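Long-range contacts in probable aminotransferase (Pseudomonas aeruginosa, PDB 5YKR), which is a probable aminotransferase of the class-III family, whose members work with pyridoxal phosphate bound to a lysine: residues P227-V235 with T380-L389; W49-L59 with L418-F427. All blocks are in the same frame, centred on the assembly; numbering follows the deposited sequence.

Contact 1 of 2, residues P227-V235 with T380-L389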
loop_
_atom_site.group_PDB
_atom_site.type_symbol
_atom_site.label_atom_id
_atom_site.label_comp_id
_atom_site.label_asym_id
_atom_site.label_seq_id
_atom_site.Cartn_x
_atom_site.Cartn_y
_atom_site.Cartn_z
ATOM N N PRO A 227 -2.927 20.606 -6.333
ATOM C CA PRO A 227 -2.922 21.913 -7.017
ATOM C C PRO A 227 -4.231 22.689 -6.909
ATOM O O PRO A 227 -4.289 23.881 -7.224
ATOM C CB PRO A 227 -2.589 21.521 -8.463
ATOM C CG PRO A 227 -3.179 20.153 -8.625
ATOM C CD PRO A 227 -3.047 19.476 -7.289
ATOM N N PHE A 228 -5.267 21.975 -6.477
ATOM C CA PHE A 228 -6.631 22.490 -6.320
ATOM C C PHE A 228 -7.180 21.568 -5.240
ATOM O O PHE A 228 -7.125 20.345 -5.423
ATOM C CB PHE A 228 -7.296 22.359 -7.702
ATOM C CG PHE A 228 -8.663 22.954 -7.836
ATOM C CD1 PHE A 228 -9.753 22.479 -7.143
ATOM C CD2 PHE A 228 -8.863 23.934 -8.801
ATOM C CE1 PHE A 228 -11.003 23.043 -7.332
ATOM C CE2 PHE A 228 -10.090 24.519 -8.996
ATOM C CZ PHE A 228 -11.157 24.054 -8.264
ATOM N N MET A 229 -7.544 22.105 -4.064
ATOM C CA MET A 229 -7.881 21.193 -2.970
ATOM C C MET A 229 -9.222 20.521 -3.258
ATOM O O MET A 229 -10.158 21.173 -3.744
ATOM C CB MET A 229 -7.905 21.903 -1.613
ATOM C CG MET A 229 -6.647 22.666 -1.329
ATOM S SD MET A 229 -6.608 23.466 0.313
ATOM C CE MET A 229 -6.537 22.051 1.424
ATOM N N THR A 230 -9.332 19.244 -2.946
ATOM C CA THR A 230 -10.536 18.462 -3.234
ATOM C C THR A 230 -11.062 17.671 -2.077
ATOM O O THR A 230 -12.066 16.982 -2.211
ATOM C CB THR A 230 -10.308 17.474 -4.398
ATOM O OG1 THR A 230 -9.372 16.474 -3.997
ATOM C CG2 THR A 230 -9.824 18.211 -5.654
ATOM N N ASN A 231 -10.428 17.790 -0.914
ATOM C CA ASN A 231 -10.768 16.946 0.223
ATOM C C ASN A 231 -11.337 17.710 1.417
ATOM O O ASN A 231 -11.285 17.228 2.548
ATOM C CB ASN A 231 -9.565 16.076 0.566
ATOM C CG ASN A 231 -9.259 15.026 -0.494
ATOM O OD1 ASN A 231 -8.111 14.951 -1.090
ATOM N ND2 ASN A 231 -10.209 14.176 -0.679
ATOM N N VAL A 232 -11.915 18.879 1.123
ATOM C CA VAL A 232 -12.675 19.667 2.108
ATOM C C VAL A 232 -13.744 20.442 1.356
ATOM O O VAL A 232 -13.859 21.674 1.454
ATOM C CB VAL A 232 -11.708 20.538 2.977
ATOM C CG1 VAL A 232 -10.932 21.557 2.128
ATOM C CG2 VAL A 232 -12.448 21.161 4.124
ATOM N N GLY A 233 -14.454 19.736 0.480
ATOM C CA GLY A 233 -14.991 20.426 -0.672
ATOM C C GLY A 233 -13.842 20.887 -1.570
ATOM O O GLY A 233 -12.669 20.512 -1.357
ATOM N N MET A 234 -14.158 21.719 -2.541
ATOM C CA MET A 234 -13.148 22.190 -3.478
ATOM C C MET A 234 -12.667 23.585 -3.181
ATOM O O MET A 234 -13.462 24.477 -3.021
ATOM C CB MET A 234 -13.696 22.147 -4.894
ATOM C CG MET A 234 -13.821 20.746 -5.409
ATOM S SD MET A 234 -14.589 20.718 -7.071
ATOM C CE MET A 234 -14.437 18.988 -7.329
ATOM N N VAL A 235 -11.354 23.757 -3.104
ATOM C CA VAL A 235 -10.732 25.061 -2.863
ATOM C C VAL A 235 -9.851 25.397 -4.056
ATOM O O VAL A 235 -8.729 24.851 -4.224
ATOM C CB VAL A 235 -9.902 25.110 -1.556
ATOM C CG1 VAL A 235 -9.442 26.553 -1.323
ATOM C CG2 VAL A 235 -10.692 24.531 -0.376
ATOM N N THR A 380 -18.732 23.846 -7.749
ATOM C CA THR A 380 -17.462 23.992 -8.462
ATOM C C THR A 380 -17.173 22.747 -9.300
ATOM O O THR A 380 -17.533 21.657 -8.910
ATOM C CB THR A 380 -16.320 24.216 -7.454
ATOM O OG1 THR A 380 -16.613 25.405 -6.699
ATOM C CG2 THR A 380 -14.974 24.388 -8.117
ATOM N N ARG A 381 -16.509 22.921 -10.447
ATOM C CA ARG A 381 -16.109 21.795 -11.310
ATOM C C ARG A 381 -14.625 21.922 -11.659
ATOM O O ARG A 381 -14.111 23.013 -11.959
ATOM C CB ARG A 381 -16.958 21.761 -12.586
ATOM C CG ARG A 381 -16.538 20.648 -13.555
ATOM C CD ARG A 381 -17.495 20.485 -14.703
ATOM N NE ARG A 381 -17.390 21.594 -15.645
ATOM C CZ ARG A 381 -16.553 21.645 -16.667
ATOM N NH1 ARG A 381 -15.686 20.640 -16.909
ATOM N NH2 ARG A 381 -16.587 22.704 -17.479
ATOM N N ILE A 382 -13.926 20.788 -11.594
ATOM C CA ILE A 382 -12.583 20.645 -12.141
ATOM C C ILE A 382 -12.625 19.468 -13.101
ATOM O O ILE A 382 -12.593 18.297 -12.701
ATOM C CB ILE A 382 -11.472 20.491 -11.079
ATOM C CG1 ILE A 382 -11.837 19.580 -9.954
ATOM C CG2 ILE A 382 -11.121 21.852 -10.582
ATOM C CD1 ILE A 382 -10.592 19.141 -9.204
ATOM N N GLY A 383 -12.781 19.798 -14.387
ATOM C CA GLY A 383 -12.859 18.761 -15.393
ATOM C C GLY A 383 -14.050 17.837 -15.202
ATOM O O GLY A 383 -15.190 18.275 -15.292
ATOM N N ALA A 384 -13.772 16.566 -14.930
ATOM C CA ALA A 384 -14.774 15.533 -14.746
ATOM C C ALA A 384 -15.407 15.484 -13.365
ATOM O O ALA A 384 -16.325 14.670 -13.137
ATOM C CB ALA A 384 -14.174 14.183 -15.059
ATOM N N ARG A 385 -14.921 16.310 -12.413
ATOM C CA ARG A 385 -15.295 16.181 -11.014
ATOM C C ARG A 385 -16.043 17.443 -10.564
ATOM O O ARG A 385 -15.552 18.545 -10.794
ATOM C CB ARG A 385 -13.997 15.983 -10.185
ATOM C CG ARG A 385 -14.172 15.629 -8.734
ATOM C CD ARG A 385 -12.822 15.596 -8.037
ATOM N NE ARG A 385 -13.010 15.072 -6.689
ATOM C CZ ARG A 385 -12.981 13.754 -6.361
ATOM N NH1 ARG A 385 -12.708 12.821 -7.264
ATOM N NH2 ARG A 385 -13.314 13.392 -5.147
ATOM N N VAL A 386 -17.233 17.260 -9.963
ATOM C CA VAL A 386 -18.119 18.382 -9.599
ATOM C C VAL A 386 -18.483 18.271 -8.110
ATOM O O VAL A 386 -18.885 17.190 -7.660
ATOM C CB VAL A 386 -19.435 18.295 -10.419
ATOM C CG1 VAL A 386 -20.431 19.398 -10.060
ATOM C CG2 VAL A 386 -19.110 18.349 -11.922
ATOM N N GLU A 387 -18.361 19.379 -7.358
ATOM C CA GLU A 387 -18.712 19.314 -5.925
ATOM C C GLU A 387 -19.325 20.619 -5.475
ATOM O O GLU A 387 -18.826 21.686 -5.818
ATOM C CB GLU A 387 -17.451 18.995 -5.105
ATOM C CG GLU A 387 -17.675 18.870 -3.601
ATOM C CD GLU A 387 -16.670 17.969 -2.895
ATOM O OE1 GLU A 387 -15.625 17.635 -3.528
ATOM O OE2 GLU A 387 -16.902 17.644 -1.686
ATOM N N TYR A 388 -20.336 20.489 -4.618
ATOM C CA TYR A 388 -20.929 21.649 -3.979
ATOM C C TYR A 388 -20.539 21.735 -2.471
ATOM O O TYR A 388 -20.057 20.752 -1.856
ATOM C CB TYR A 388 -22.428 21.717 -4.184
ATOM C CG TYR A 388 -23.178 20.455 -3.891
ATOM C CD1 TYR A 388 -23.710 20.202 -2.602
ATOM C CD2 TYR A 388 -23.405 19.509 -4.884
ATOM C CE1 TYR A 388 -24.383 19.029 -2.337
ATOM C CE2 TYR A 388 -24.119 18.349 -4.618
ATOM C CZ TYR A 388 -24.634 18.144 -3.360
ATOM O OH TYR A 388 -25.318 17.018 -3.030
ATOM N N LEU A 389 -20.675 22.932 -1.928
ATOM C CA LEU A 389 -20.317 23.243 -0.550
ATOM C C LEU A 389 -21.406 24.153 -0.010
ATOM O O LEU A 389 -21.977 24.981 -0.754
ATOM C CB LEU A 389 -18.979 24.004 -0.501
ATOM C CG LEU A 389 -17.660 23.329 -0.182
ATOM C CD1 LEU A 389 -16.528 24.328 -0.324
ATOM C CD2 LEU A 389 -17.672 22.602 1.179
HETATM O O HOH W 1 -13.690 16.120 -4.153
HETATM O O HOH W 2 -16.907 22.467 -3.650
HETATM O O HOH W 3 -15.947 25.032 -4.136
#
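A beta hairpin with a type II' turn, strands 378-382 and 385-389, lays M234 and G233 of the loop 227-235 against one of its faces. The M234 chain runs extended beyond CG (chi2 176°, chi3 176°), which carries its SD past T380, 3.6 Å from T380 O, and sets CE in a hollow lined by I382 CG1, R385 CG and E387 CB, each 3.7 Å from that methyl. T380 CG2 meets the edge of the F228 ring, 3.8 Å from CZ, while I382 CD1 packs on T230 CG2. This loop follows strand 220-225 of the large mixed sheet of this probable aminotransferase, so the contact sets a loop leaving that sheet against the hairpin of a separate three-stranded antiparallel one. Polar groups meet through water: water 1 donates to T230 O at 2.7 Å and to E387 OE1, and accepts from R385 NE at 2.8 Å. Beyond it, R385 NH1 bonds S85 and E387 OE2 takes the N-H of N429, which gives both groups a second partner. Water 2 links M234 N to E387 O, and water 3 joins M234 O to T380 OG1. G233 CA packs 3.5 Å from E387 OE2 and 3.9 Å from L389 CD2.

Contact 2 of 2, residues W49-L59 with L418-F427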
loop_
_atom_site.group_PDB
_atom_site.type_symbol
_atom_site.label_atom_id
_atom_site.label_comp_id
_atom_site.label_asym_id
_atom_site.label_seq_id
_atom_site.Cartn_x
_atom_site.Cartn_y
_atom_site.Cartn_z
ATOM N N TRP A 49 -13.900 2.389 6.418
ATOM C CA TRP A 49 -14.579 3.469 5.693
ATOM C C TRP A 49 -15.908 3.033 5.099
ATOM O O TRP A 49 -16.822 3.883 4.921
ATOM C CB TRP A 49 -13.722 4.062 4.588
ATOM C CG TRP A 49 -12.348 4.507 4.936
ATOM C CD1 TRP A 49 -11.741 4.529 6.142
ATOM C CD2 TRP A 49 -11.423 5.035 4.008
ATOM N NE1 TRP A 49 -10.465 5.052 6.021
ATOM C CE2 TRP A 49 -10.245 5.351 4.707
ATOM C CE3 TRP A 49 -11.462 5.257 2.613
ATOM C CZ2 TRP A 49 -9.131 5.889 4.069
ATOM C CZ3 TRP A 49 -10.380 5.827 2.008
ATOM C CH2 TRP A 49 -9.238 6.128 2.714
ATOM N N MET A 50 -16.057 1.736 4.827
ATOM C CA MET A 50 -17.273 1.273 4.138
ATOM C C MET A 50 -18.511 1.369 5.047
ATOM O O MET A 50 -19.642 1.385 4.584
ATOM C CB MET A 50 -17.071 -0.156 3.635
ATOM C CG MET A 50 -16.053 -0.259 2.540
ATOM S SD MET A 50 -15.682 -1.965 2.125
ATOM C CE MET A 50 -14.592 -1.772 0.754
ATOM N N GLN A 51 -18.286 1.450 6.356
ATOM C CA GLN A 51 -19.372 1.665 7.316
ATOM C C GLN A 51 -20.001 3.083 7.204
ATOM O O GLN A 51 -21.048 3.357 7.773
ATOM C CB GLN A 51 -18.838 1.396 8.735
ATOM C CG GLN A 51 -19.774 0.823 9.706
ATOM C CD GLN A 51 -19.090 0.619 11.057
ATOM O OE1 GLN A 51 -18.308 1.461 11.530
ATOM N NE2 GLN A 51 -19.447 -0.477 11.702
ATOM N N GLN A 52 -19.358 3.967 6.443
ATOM C CA GLN A 52 -19.704 5.365 6.412
ATOM C C GLN A 52 -20.580 5.755 5.235
ATOM O O GLN A 52 -20.908 6.941 5.096
ATOM C CB GLN A 52 -18.434 6.276 6.459
ATOM C CG GLN A 52 -17.623 5.936 7.690
ATOM C CD GLN A 52 -16.406 6.770 7.898
ATOM O OE1 GLN A 52 -16.314 7.877 7.417
ATOM N NE2 GLN A 52 -15.448 6.209 8.669
ATOM N N TRP A 53 -20.990 4.789 4.415
ATOM C CA TRP A 53 -22.111 5.036 3.521
ATOM C C TRP A 53 -23.343 5.391 4.369
ATOM O O TRP A 53 -23.489 4.965 5.477
ATOM C CB TRP A 53 -22.347 3.829 2.640
ATOM C CG TRP A 53 -21.312 3.609 1.556
ATOM C CD1 TRP A 53 -20.149 2.888 1.673
ATOM C CD2 TRP A 53 -21.368 4.028 0.201
ATOM N NE1 TRP A 53 -19.458 2.894 0.495
ATOM C CE2 TRP A 53 -20.193 3.562 -0.434
ATOM C CE3 TRP A 53 -22.311 4.742 -0.567
ATOM C CZ2 TRP A 53 -19.950 3.771 -1.778
ATOM C CZ3 TRP A 53 -22.039 4.973 -1.906
ATOM C CH2 TRP A 53 -20.885 4.476 -2.491
ATOM N N PRO A 54 -24.291 6.152 3.811
ATOM C CA PRO A 54 -25.446 6.511 4.618
ATOM C C PRO A 54 -26.405 5.262 4.538
ATOM O O PRO A 54 -26.294 4.412 3.656
ATOM C CB PRO A 54 -25.959 7.702 3.890
ATOM C CG PRO A 54 -25.694 7.391 2.464
ATOM C CD PRO A 54 -24.325 6.759 2.479
ATOM N N GLY A 55 -27.302 5.137 5.401
ATOM C CA GLY A 55 -27.970 3.858 5.436
ATOM C C GLY A 55 -27.352 3.035 6.518
ATOM O O GLY A 55 -26.246 3.289 7.007
ATOM N N ASN A 56 -28.060 2.010 6.875
ATOM C CA ASN A 56 -27.695 1.279 8.055
ATOM C C ASN A 56 -26.642 0.206 7.820
ATOM O O ASN A 56 -26.064 -0.297 8.776
ATOM C CB ASN A 56 -28.960 0.766 8.699
ATOM C CG ASN A 56 -29.780 1.883 9.342
ATOM O OD1 ASN A 56 -29.239 2.733 10.068
ATOM N ND2 ASN A 56 -31.083 1.883 9.094
ATOM N N CYS A 57 -26.304 -0.045 6.569
ATOM C CA CYS A 57 -25.160 -0.907 6.238
ATOM C C CYS A 57 -24.664 -0.573 4.846
ATOM O O CYS A 57 -25.409 0.001 4.044
ATOM C CB CYS A 57 -25.577 -2.391 6.257
ATOM S SG CYS A 57 -26.911 -2.807 5.090
ATOM N N PRO A 58 -23.393 -0.939 4.525
ATOM C CA PRO A 58 -22.958 -0.811 3.150
ATOM C C PRO A 58 -23.699 -1.801 2.243
ATOM O O PRO A 58 -24.016 -2.935 2.642
ATOM C CB PRO A 58 -21.471 -1.174 3.189
ATOM C CG PRO A 58 -21.303 -1.942 4.414
ATOM C CD PRO A 58 -22.301 -1.434 5.395
ATOM N N LEU A 59 -23.974 -1.355 1.020
ATOM C CA LEU A 59 -24.496 -2.288 0.005
ATOM C C LEU A 59 -23.447 -3.355 -0.340
ATOM O O LEU A 59 -22.283 -3.031 -0.481
ATOM C CB LEU A 59 -24.855 -1.520 -1.248
ATOM C CG LEU A 59 -25.879 -0.388 -1.177
ATOM C CD1 LEU A 59 -25.886 0.339 -2.509
ATOM C CD2 LEU A 59 -27.232 -0.949 -0.798
ATOM N N LEU A 418 -29.322 7.496 -3.137
ATOM C CA LEU A 418 -29.039 6.036 -3.144
ATOM C C LEU A 418 -30.321 5.214 -3.267
ATOM O O LEU A 418 -30.444 4.306 -4.102
ATOM C CB LEU A 418 -28.244 5.663 -1.878
ATOM C CG LEU A 418 -27.815 4.204 -1.731
ATOM C CD1 LEU A 418 -26.552 4.115 -0.849
ATOM C CD2 LEU A 418 -28.915 3.261 -1.242
ATOM N N ASN A 419 -31.308 5.563 -2.437
ATOM C CA ASN A 419 -32.590 4.834 -2.460
ATOM C C ASN A 419 -33.374 4.978 -3.764
ATOM O O ASN A 419 -34.335 4.237 -3.976
ATOM C CB ASN A 419 -33.483 5.303 -1.292
ATOM C CG ASN A 419 -33.077 4.733 0.072
ATOM O OD1 ASN A 419 -32.465 3.671 0.189
ATOM N ND2 ASN A 419 -33.457 5.482 1.136
ATOM N N ARG A 420 -32.963 5.904 -4.620
ATOM C CA ARG A 420 -33.597 6.124 -5.922
ATOM C C ARG A 420 -32.623 5.886 -7.077
ATOM O O ARG A 420 -32.838 6.325 -8.195
ATOM C CB ARG A 420 -34.232 7.529 -5.949
ATOM C CG ARG A 420 -35.416 7.642 -4.991
ATOM C CD ARG A 420 -35.770 9.097 -4.705
ATOM N NE ARG A 420 -36.804 9.183 -3.681
ATOM C CZ ARG A 420 -36.631 8.992 -2.386
ATOM N NH1 ARG A 420 -35.429 8.656 -1.900
ATOM N NH2 ARG A 420 -37.664 9.055 -1.544
ATOM N N GLY A 421 -31.553 5.108 -6.798
ATOM C CA GLY A 421 -30.714 4.559 -7.862
ATOM C C GLY A 421 -29.515 5.394 -8.325
ATOM O O GLY A 421 -29.025 5.195 -9.458
ATOM N N VAL A 422 -29.001 6.284 -7.473
ATOM C CA VAL A 422 -27.806 7.063 -7.803
ATOM C C VAL A 422 -26.816 6.951 -6.622
ATOM O O VAL A 422 -27.157 7.304 -5.473
ATOM C CB VAL A 422 -28.117 8.521 -8.080
ATOM C CG1 VAL A 422 -26.833 9.319 -8.207
ATOM C CG2 VAL A 422 -28.995 8.663 -9.330
ATOM N N LEU A 423 -25.611 6.469 -6.893
ATOM C CA LEU A 423 -24.561 6.435 -5.886
ATOM C C LEU A 423 -23.615 7.632 -5.989
ATOM O O LEU A 423 -23.056 7.915 -7.038
ATOM C CB LEU A 423 -23.706 5.148 -6.063
ATOM C CG LEU A 423 -24.445 3.840 -5.889
ATOM C CD1 LEU A 423 -23.578 2.643 -6.238
ATOM C CD2 LEU A 423 -24.979 3.720 -4.486
ATOM N N LEU A 424 -23.397 8.249 -4.858
ATOM C CA LEU A 424 -22.437 9.317 -4.667
ATOM C C LEU A 424 -21.489 8.879 -3.562
ATOM O O LEU A 424 -21.917 8.263 -2.565
ATOM C CB LEU A 424 -23.130 10.605 -4.231
ATOM C CG LEU A 424 -24.087 11.100 -5.295
ATOM C CD1 LEU A 424 -25.028 12.104 -4.655
ATOM C CD2 LEU A 424 -23.347 11.695 -6.451
ATOM N N THR A 425 -20.207 9.206 -3.684
ATOM C CA THR A 425 -19.275 8.807 -2.662
ATOM C C THR A 425 -19.643 9.406 -1.325
ATOM O O THR A 425 -20.012 10.585 -1.263
ATOM C CB THR A 425 -17.840 9.109 -3.044
ATOM O OG1 THR A 425 -16.981 8.589 -2.019
ATOM C CG2 THR A 425 -17.571 10.591 -3.210
ATOM N N PRO A 426 -19.563 8.617 -0.242
ATOM C CA PRO A 426 -20.082 9.168 1.008
ATOM C C PRO A 426 -19.200 10.194 1.609
ATOM O O PRO A 426 -19.634 10.894 2.511
ATOM C CB PRO A 426 -20.211 7.956 1.913
ATOM C CG PRO A 426 -19.326 6.951 1.355
ATOM C CD PRO A 426 -19.265 7.187 -0.132
ATOM N N PHE A 427 -17.974 10.330 1.124
ATOM C CA PHE A 427 -16.968 11.191 1.799
ATOM C C PHE A 427 -16.914 12.594 1.287
ATOM O O PHE A 427 -16.141 13.396 1.771
ATOM C CB PHE A 427 -15.563 10.570 1.692
ATOM C CG PHE A 427 -15.548 9.099 1.940
ATOM C CD1 PHE A 427 -15.972 8.578 3.126
ATOM C CD2 PHE A 427 -15.127 8.220 0.955
ATOM C CE1 PHE A 427 -16.001 7.183 3.329
ATOM C CE2 PHE A 427 -15.128 6.881 1.150
ATOM C CZ PHE A 427 -15.602 6.338 2.318
#
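P426 and W53 form the centre of a contact in which a proline ridge is pressed on a flat indole. W53 CG lies anti to its carbonyl carbon (chi1 -72°), and a chi2 of 89° stands the indole across that bond, presenting its face to P426. P426 CD stands over the middle of the six-membered ring of W53, 3.6 Å from the centroid, a CH-pi contact, while CG of the same proline sits 3.7 Å from W53 CD2. Farther along the indole, W53 CZ3 approaches L424 O at 3.4 Å and also meets L423 CD2. The proline fills a second hollow with its CB, which fits against Q52 O at 3.4 Å and is flanked by P54 CD.

Next to it the F427 ring slots between P426 and the 3-10 segment 49-52. P426 CG covers one face; toward the opposite face W49 turns the edge of its indole in a T-shaped pair, centroids 5.8 Å apart and planes at 76°, so F427 is sandwiched. The F427 edge meets W49 O and Q52 CB, and its CZ touches W49 CB at 3.7 Å. At the other end, L59 CD1 meets L418 CD1 tip to tip at 4.2 Å and leans against L423 CD2.

L418 lies at the end of helix 407-418, which G421 finishes in a Schellman motif, and strand 422-423 then joins the small mixed sheet beside strand 76-79. Three side chains of 49-59 bond the second subunit: W49 NE1 to F325 O, Q52 NE2 to N321 O and W53 NE1 to M111 O. The two segments share no hydrogen bond with each other, so their association probably rests on close packing and CH-pi contact, while these N-H groups serve the dimer interface.

How the contacts relate
From the N terminus, the chain passes helices 9-26 and 28-37 and enters 49-59, the first half of contact 2, just before the small mixed sheet. It lays down the first strands of the large sheet, leaves strand 220-225 through 227-235, where contact 1 begins, and completes the sheet inside the loop of contact 1. That loop closes 145 residues later at the hairpin 380-389; helix 407-418 follows, and 418-427 closes the larger loop, 359 residues wide. Contact 1 is therefore nested inside contact 2. Their centres lie 20 Å apart and their nearest atoms about 5 Å, without touching. The inner closure ties the loop after strand 220-225 to the hairpin; the outer one ends at strand 422-423, which joins the small sheet that follows 49-59.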